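Local coordinates for protein guanine nucleotide exchange factor p115rhogef (Homo sapiens, PDB 1IAP) that acts as a guanine nucleotide exchange factor, presumably for Rho GTPases, and carries an N-terminal RGS domain that probably engages G protein alpha subunits, at residues V71-P74 with P75-F79; A175-V178 with N179-L183. One frame throughout, in Å; residues are numbered along the deposited sequence.

Contact 1. Residues V71-P74 with P75-F79; sequences VPVP and PNVAF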
loop_
_atom_site.group_PDB
_atom_site.type_symbol
_atom_site.label_atom_id
_atom_site.label_comp_id
_atom_site.label_asym_id
_atom_site.label_seq_id
_atom_site.Cartn_x
_atom_site.Cartn_y
_atom_site.Cartn_z
ATOM N N VAL A 71 -12.668 1.416 0.041
ATOM C CA VAL A 71 -12.282 2.713 -0.494
ATOM C C VAL A 71 -13.474 3.248 -1.285
ATOM O O VAL A 71 -14.353 2.479 -1.678
ATOM C CB VAL A 71 -11.057 2.598 -1.444
ATOM C CG1 VAL A 71 -9.858 2.008 -0.709
ATOM C CG2 VAL A 71 -11.398 1.751 -2.665
ATOM N N PRO A 72 -13.562 4.577 -1.464
ATOM C CA PRO A 72 -14.683 5.138 -2.230
ATOM C C PRO A 72 -14.590 4.648 -3.681
ATOM O O PRO A 72 -13.651 4.977 -4.411
ATOM C CB PRO A 72 -14.471 6.652 -2.096
ATOM C CG PRO A 72 -12.992 6.789 -1.833
ATOM C CD PRO A 72 -12.724 5.645 -0.892
ATOM N N VAL A 73 -15.557 3.822 -4.065
ATOM C CA VAL A 73 -15.602 3.218 -5.393
ATOM C C VAL A 73 -16.381 4.043 -6.414
ATOM O O VAL A 73 -17.440 4.585 -6.103
ATOM C CB VAL A 73 -16.254 1.810 -5.320
ATOM C CG1 VAL A 73 -16.108 1.072 -6.652
ATOM C CG2 VAL A 73 -15.645 0.995 -4.182
ATOM N N PRO A 74 -15.838 4.191 -7.634
ATOM C CA PRO A 74 -16.534 4.958 -8.672
ATOM C C PRO A 74 -17.877 4.274 -8.938
ATOM O O PRO A 74 -17.923 3.072 -9.208
ATOM C CB PRO A 74 -15.599 4.821 -9.870
ATOM C CG PRO A 74 -14.257 4.769 -9.227
ATOM C CD PRO A 74 -14.486 3.815 -8.087
ATOM N N PRO A 75 -18.986 5.021 -8.831
ATOM C CA PRO A 75 -20.327 4.467 -9.058
ATOM C C PRO A 75 -20.465 3.539 -10.267
ATOM O O PRO A 75 -21.141 2.515 -10.183
ATOM C CB PRO A 75 -21.212 5.716 -9.157
ATOM C CG PRO A 75 -20.254 6.840 -9.393
ATOM C CD PRO A 75 -19.059 6.469 -8.592
ATOM N N ASN A 76 -19.779 3.865 -11.361
ATOM C CA ASN A 76 -19.816 3.045 -12.570
ATOM C C ASN A 76 -19.222 1.657 -12.316
ATOM O O ASN A 76 -19.778 0.645 -12.752
ATOM C CB ASN A 76 -19.050 3.725 -13.711
ATOM C CG ASN A 76 -19.620 5.083 -14.069
ATOM O OD1 ASN A 76 -18.955 6.110 -13.913
ATOM N ND2 ASN A 76 -20.858 5.098 -14.550
ATOM N N VAL A 77 -18.092 1.617 -11.616
ATOM C CA VAL A 77 -17.422 0.360 -11.297
ATOM C C VAL A 77 -18.275 -0.506 -10.378
ATOM O O VAL A 77 -18.442 -1.700 -10.627
ATOM C CB VAL A 77 -16.040 0.614 -10.658
ATOM C CG1 VAL A 77 -15.468 -0.673 -10.073
ATOM C CG2 VAL A 77 -15.091 1.168 -11.704
ATOM N N ALA A 78 -18.818 0.104 -9.325
ATOM C CA ALA A 78 -19.663 -0.601 -8.363
ATOM C C ALA A 78 -20.901 -1.179 -9.047
ATOM O O ALA A 78 -21.323 -2.298 -8.749
ATOM C CB ALA A 78 -20.078 0.341 -7.237
ATOM N N PHE A 79 -21.465 -0.408 -9.971
ATOM C CA PHE A 79 -22.648 -0.811 -10.734
ATOM C C PHE A 79 -22.323 -2.034 -11.597
ATOM O O PHE A 79 -23.067 -3.018 -11.601
ATOM C CB PHE A 79 -23.108 0.373 -11.603
ATOM C CG PHE A 79 -24.220 0.045 -12.566
ATOM C CD1 PHE A 79 -25.551 0.262 -12.217
ATOM C CD2 PHE A 79 -23.934 -0.461 -13.836
ATOM C CE1 PHE A 79 -26.582 -0.019 -13.118
ATOM C CE2 PHE A 79 -24.959 -0.746 -14.743
ATOM C CZ PHE A 79 -26.283 -0.526 -14.382
#

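Contact 2. Residues A175-V178 with N179-L183; sequences AAVV and NAIGL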
loop_
_atom_site.group_PDB
_atom_site.type_symbol
_atom_site.label_atom_id
_atom_site.label_comp_id
_atom_site.label_asym_id
_atom_site.label_seq_id
_atom_site.Cartn_x
_atom_site.Cartn_y
_atom_site.Cartn_z
ATOM N N ALA A 175 -5.989 -5.491 12.057
ATOM C CA ALA A 175 -5.518 -6.762 11.506
ATOM C C ALA A 175 -5.503 -6.696 9.980
ATOM O O ALA A 175 -4.561 -7.165 9.340
ATOM C CB ALA A 175 -6.399 -7.902 11.975
ATOM N N ALA A 176 -6.532 -6.074 9.407
ATOM C CA ALA A 176 -6.642 -5.923 7.956
ATOM C C ALA A 176 -5.497 -5.073 7.411
ATOM O O ALA A 176 -4.957 -5.352 6.341
ATOM C CB ALA A 176 -7.983 -5.293 7.593
ATOM N N VAL A 177 -5.129 -4.039 8.158
ATOM C CA VAL A 177 -4.036 -3.147 7.767
ATOM C C VAL A 177 -2.700 -3.884 7.822
ATOM O O VAL A 177 -1.908 -3.811 6.889
ATOM C CB VAL A 177 -3.983 -1.901 8.679
ATOM C CG1 VAL A 177 -2.705 -1.110 8.450
ATOM C CG2 VAL A 177 -5.196 -1.023 8.415
ATOM N N VAL A 178 -2.455 -4.603 8.912
ATOM C CA VAL A 178 -1.209 -5.352 9.044
ATOM C C VAL A 178 -1.080 -6.406 7.936
ATOM O O VAL A 178 -0.024 -6.524 7.309
ATOM C CB VAL A 178 -1.082 -5.990 10.443
ATOM C CG1 VAL A 178 0.065 -6.999 10.473
ATOM C CG2 VAL A 178 -0.837 -4.901 11.472
ATOM N N ASN A 179 -2.165 -7.133 7.672
ATOM C CA ASN A 179 -2.172 -8.151 6.616
ATOM C C ASN A 179 -1.887 -7.508 5.265
ATOM O O ASN A 179 -1.080 -8.004 4.473
ATOM C CB ASN A 179 -3.538 -8.847 6.546
ATOM C CG ASN A 179 -3.806 -9.731 7.742
ATOM O OD1 ASN A 179 -2.890 -10.083 8.476
ATOM N ND2 ASN A 179 -5.066 -10.101 7.939
ATOM N N ALA A 180 -2.564 -6.396 5.003
ATOM C CA ALA A 180 -2.408 -5.674 3.748
ATOM C C ALA A 180 -0.976 -5.203 3.535
ATOM O O ALA A 180 -0.421 -5.356 2.441
ATOM C CB ALA A 180 -3.370 -4.491 3.701
ATOM N N ILE A 181 -0.379 -4.617 4.571
ATOM C CA ILE A 181 1.001 -4.146 4.463
ATOM C C ILE A 181 1.917 -5.360 4.305
ATOM O O ILE A 181 2.805 -5.368 3.456
ATOM C CB ILE A 181 1.410 -3.298 5.698
ATOM C CG1 ILE A 181 0.634 -1.976 5.687
ATOM C CG2 ILE A 181 2.904 -3.014 5.684
ATOM C CD1 ILE A 181 0.701 -1.197 6.988
ATOM N N GLY A 182 1.642 -6.409 5.074
ATOM C CA GLY A 182 2.444 -7.618 4.994
ATOM C C GLY A 182 2.471 -8.193 3.591
ATOM O O GLY A 182 3.533 -8.543 3.069
ATOM N N LEU A 183 1.303 -8.232 2.955
ATOM C CA LEU A 183 1.176 -8.766 1.608
ATOM C C LEU A 183 2.038 -8.013 0.604
ATOM O O LEU A 183 2.783 -8.620 -0.168
ATOM C CB LEU A 183 -0.292 -8.747 1.162
ATOM C CG LEU A 183 -0.627 -9.439 -0.164
ATOM C CD1 LEU A 183 -0.327 -10.928 -0.053
ATOM C CD2 LEU A 183 -2.094 -9.223 -0.497
#

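Contact 1. Residues V71-P74 with P75-F79
Val-73 and Pro-74 meet Val-77 and Ala-78 in a local contact at the start of helix 75-81, where the loop that follows helix 48-63 runs into the first turn on the surface of the domain. One backbone oxygen, that of Pro-74, draws the turn together. Ala-78 N bonds to Pro-74 O at 3.1 Å, nearly straight at the hydrogen (167°) and almost in line with the carbonyl. Val-77 N is nearer to Pro-74 O, at 2.8 Å, but its N-H points well off the oxygen (119°), and this second bond is weak. Pro-75, whose nitrogen carries no hydrogen, opens the helix without needing an acceptor.

The apolar side of the turn rests on Val-73. With CG1 anti to the backbone N (chi1 -171°), that methyl reaches Val-77 CG1 at 3.9 Å, the two valines crossing at about a right angle. The same Val-73 CG1 lies 4.1 Å from Ala-78 CB. On the other branch of Val-77, CG2 meets Pro-74 CB at 4.1 Å. Val-77 also packs on Phe-97 and Val-101 of helix 91-103, while Val-73 touches Leu-63. The arrangement is that of a helix N-terminus with proline at both N-cap and first-turn positions and a hydrophobic staple between Val-73 (N') and Ala-78 (N4), with Val-77 (N3) packing beside it.

Contact 2. Residues A175-V178 with N179-L183
Val-177 and Ile-181, an i, i+4 pair on the buried face of helix 171-187, lie side by side and point the same way. The touch is between methyls: Val-177 CG1 meets Ile-181 CD1 at 3.7 Å. Two torsions bring these ends together. Val-177 holds CG1 opposite its backbone N (chi1 169°), whereas Ile-181 sets CG1 beside its own N and then extends the chain (chi2 167°), carrying CD1 back along the helix. On the way Ile-181 CG1 passes 3.4 Å from Val-177 O, so the isoleucine lies against the carbonyl of the preceding turn as well as its side chain.

Asn-179 takes a different course. Its amide folds back over the previous turn, with Asn-179 CG 3.1 Å from Ala-175 O. The amide makes no hydrogen bond to that oxygen: Asn-179 ND2 is 3.3 Å from Ala-175 O, but at a poor angle. Ala-175 O is instead bonded by Asn-179 N at 2.9 Å.

Behind these side chains stands the i to i+4 ladder of an alpha-helix, four consecutive backbone bonds starting with Asn-179 to Ala-175. Of these four the shortest runs from Gly-182 N to Val-178 O at 2.8 Å, and Leu-183 N to Asn-179 O continues the ladder.

Farther out, Ile-181 packs on Met-19 and Leu-22 of helix 15-28, on Leu-35 of helix 32-43 and on Leu-157 and Leu-160 of helix 142-162. Ala-180 joins Ile-181 on Leu-35, and its carbonyl oxygen accepts a hydrogen bond from His-39 NE2. Helix 171-187 thus packs against helices 15-28, 32-43 and 142-162 in the all-helical RGS domain, with the loop residues Pro-31 and Leu-69 touching Val-177.

Both contacts are local, but they sit in different parts of the domain, with centres about 23 Å apart and nearest atoms about 10 Å apart. Contact 1 is at the surface, about 19 Å from the centre of the chain, and joins a loop to the helix it opens. Contact 2, about 9 Å from that centre and partly buried, joins successive turns of a single helix. In contact 1 one carbonyl receives a good bond and a weak one, with prolines at N-cap and first position; in contact 2 the bonding repeats regularly. Their apolar faces lean on different partners: helices 48-63 and 91-103 for contact 1, helices 15-28, 32-43 and 142-162 for contact 2.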